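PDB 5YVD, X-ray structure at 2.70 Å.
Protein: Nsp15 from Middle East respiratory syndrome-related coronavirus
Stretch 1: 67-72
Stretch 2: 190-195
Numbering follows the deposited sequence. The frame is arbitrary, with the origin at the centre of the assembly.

Stretch 1, residues 67-72: PDFKLL
Stretch 2 190-195: IYTQSR

Contact between residues 67-72 and 190-195 of MERS coronavirus Nsp15, two stretches of one chain at least 120 residues apart in sequence where they touch. Stretch 1 leaves an extended Pro67 (phi/psi -54/147) and Asp68 (-68/149) and enters a helix at Phe69 that runs on past Leu72, with Lys70 at -58/-27 and Leu71 at -71/-42. Asp68 holds the N-cap position, and the backbone turns there with Leu71 N 2.9 Å from Asp68 O in a hydrogen bond. Stretch 2 has no regular secondary structure: Tyr191 (-123/132) and Thr192 (-63/165) are extended, Gln193 (-118/3) bends the chain, and Ser194 adopts a left-handed 60/33. The register is set by two pairs, Asp68 CA to Ser194 CA at 8.1 Å and Leu71 CA to Tyr191 CA at 9.6 Å, so the chains meet through side chains, burying 222 Å² in all.

Lys70 covers the most surface. Its CA-to-CB bond points toward stretch 2, and after a p chi1 (76°) the chain is extended through chi2, chi3 and chi4, all t, which carries the ammonium group to two hydroxyls. Lys70 NZ donates to Ser194 OG at 2.6 Å and to Thr192 OG1 at 2.7 Å, although the position of Thr192 OG1 is less certain because it lies too close to an atom elsewhere in the model. The CA-to-CB bond of Thr192 points toward stretch 1, and chi1 is p (53°).

Ser194, chi1 m (-58°), also points toward stretch 1. Its hydroxyl accepts from the lysine and donates onward, with Ser194 OG 3.0 Å from Asp68 OD2, linking ammonium, hydroxyl and carboxylate in a short chain of hydrogen bonds. Asp68 reaches it with chi1 t (-170°) and chi2 13°, while the other carboxylate oxygen, Asp68 OD1, accepts from Phe69 N at 2.7 Å. A water adds a second link: its oxygen accepts from Lys70 NZ at 3.1 Å and, weakly, from Ser194 N at 3.1 Å.

Tyr191 supplies the apolar end. Its CA-to-CB bond runs sideways, but chi1 m (-75°) and chi2 -75° bring the ring nearer, and Tyr191 CE1 lies 3.9 Å from Leu71 CD2. The methyl sits at the ring edge, near its plane, so the two meet without face packing. Leu71 points toward stretch 2 with chi1 m and chi2 t. Gln193 turns away, chi1 and chi2 both m, and its amide folds back within its own stretch, placing Gln193 NE2 3.1 Å from Tyr191 O in a hydrogen bond.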

# COMPACT_ATOMS: atom_id res chain seq x y z
N PRO A 67 -33.96 11.72 4.05
CA PRO A 67 -34.26 11.68 2.62
C PRO A 67 -33.15 11.00 1.86
O PRO A 67 -32.00 11.08 2.25
CB PRO A 67 -34.33 13.16 2.22
CG PRO A 67 -34.71 13.87 3.48
CD PRO A 67 -34.17 13.06 4.63
N ASP A 68 -33.50 10.31 0.78
CA ASP A 68 -32.49 9.52 0.07
C ASP A 68 -31.48 10.45 -0.59
O ASP A 68 -31.81 11.57 -1.00
CB ASP A 68 -33.15 8.56 -0.94
CG ASP A 68 -32.17 7.54 -1.52
OD1 ASP A 68 -31.04 7.40 -0.97
OD2 ASP A 68 -32.52 6.88 -2.53
N PHE A 69 -30.25 9.98 -0.71
CA PHE A 69 -29.15 10.84 -1.13
C PHE A 69 -29.40 11.63 -2.40
O PHE A 69 -29.02 12.80 -2.48
CB PHE A 69 -27.86 10.03 -1.28
CG PHE A 69 -27.46 9.32 -0.03
CD1 PHE A 69 -26.90 10.01 1.01
CD2 PHE A 69 -27.68 7.96 0.11
CE1 PHE A 69 -26.56 9.38 2.17
CE2 PHE A 69 -27.33 7.32 1.27
CZ PHE A 69 -26.77 8.03 2.31
N LYS A 70 -30.02 11.00 -3.39
CA LYS A 70 -30.25 11.66 -4.67
C LYS A 70 -31.08 12.93 -4.52
O LYS A 70 -30.97 13.85 -5.34
CB LYS A 70 -30.95 10.70 -5.66
CG LYS A 70 -32.43 10.51 -5.38
CD LYS A 70 -33.02 9.22 -5.90
CE LYS A 70 -34.37 8.97 -5.22
NZ LYS A 70 -35.07 7.77 -5.76
N LEU A 71 -31.92 13.02 -3.49
CA LEU A 71 -32.63 14.26 -3.24
C LEU A 71 -31.66 15.33 -2.72
O LEU A 71 -31.69 16.49 -3.13
CB LEU A 71 -33.78 14.03 -2.27
CG LEU A 71 -34.90 13.06 -2.70
CD1 LEU A 71 -36.09 13.19 -1.76
CD2 LEU A 71 -35.36 13.24 -4.13
N LEU A 72 -30.77 14.93 -1.83
CA LEU A 72 -29.81 15.87 -1.30
C LEU A 72 -28.97 16.39 -2.44
O LEU A 72 -28.83 17.59 -2.60
CB LEU A 72 -28.95 15.23 -0.23
CG LEU A 72 -29.74 14.56 0.91
CD1 LEU A 72 -28.76 14.17 2.01
CD2 LEU A 72 -30.87 15.43 1.47
N ILE A 190 -42.77 14.71 -9.41
CA ILE A 190 -42.95 13.26 -9.37
C ILE A 190 -41.72 12.72 -8.61
O ILE A 190 -40.69 13.41 -8.55
CB ILE A 190 -43.13 12.74 -10.85
CG1 ILE A 190 -44.62 12.61 -11.17
CG2 ILE A 190 -42.42 11.43 -11.16
CD1 ILE A 190 -45.37 11.65 -10.28
N TYR A 191 -41.82 11.54 -8.00
CA TYR A 191 -40.62 10.94 -7.37
C TYR A 191 -40.25 9.54 -7.88
O TYR A 191 -41.10 8.66 -7.94
CB TYR A 191 -40.79 10.85 -5.87
CG TYR A 191 -40.65 12.16 -5.16
CD1 TYR A 191 -39.39 12.73 -4.98
CD2 TYR A 191 -41.76 12.82 -4.65
CE1 TYR A 191 -39.24 13.94 -4.31
CE2 TYR A 191 -41.64 14.02 -3.99
CZ TYR A 191 -40.38 14.59 -3.81
OH TYR A 191 -40.26 15.79 -3.13
N THR A 192 -38.98 9.35 -8.21
CA THR A 192 -38.44 8.00 -8.43
C THR A 192 -38.56 7.26 -7.12
O THR A 192 -38.76 7.89 -6.10
CB THR A 192 -36.97 8.03 -8.87
OG1 THR A 192 -36.20 8.81 -7.95
CG2 THR A 192 -36.85 8.63 -10.26
N GLN A 193 -38.44 5.95 -7.12
CA GLN A 193 -38.85 5.17 -5.93
C GLN A 193 -37.75 4.38 -5.24
O GLN A 193 -38.03 3.65 -4.31
CB GLN A 193 -39.98 4.20 -6.31
CG GLN A 193 -41.23 4.89 -6.78
CD GLN A 193 -41.97 5.54 -5.65
OE1 GLN A 193 -42.06 5.00 -4.55
NE2 GLN A 193 -42.50 6.71 -5.91
N SER A 194 -36.52 4.51 -5.72
CA SER A 194 -35.37 3.95 -5.03
C SER A 194 -35.43 2.42 -4.84
O SER A 194 -34.93 1.90 -3.85
CB SER A 194 -35.21 4.64 -3.65
OG SER A 194 -35.07 6.06 -3.77
N ARG A 195 -36.04 1.69 -5.77
CA ARG A 195 -36.07 0.23 -5.68
C ARG A 195 -34.90 -0.34 -6.46
O ARG A 195 -34.17 0.41 -7.15
CB ARG A 195 -37.38 -0.32 -6.25
CG ARG A 195 -38.59 0.09 -5.44
CD ARG A 195 -39.89 -0.30 -6.11
NE ARG A 195 -40.16 0.54 -7.28
CZ ARG A 195 -41.33 0.64 -7.89
NH1 ARG A 195 -42.38 -0.04 -7.43
NH2 ARG A 195 -41.45 1.42 -8.96
O HOH W 1 -34.37 5.48 -7.79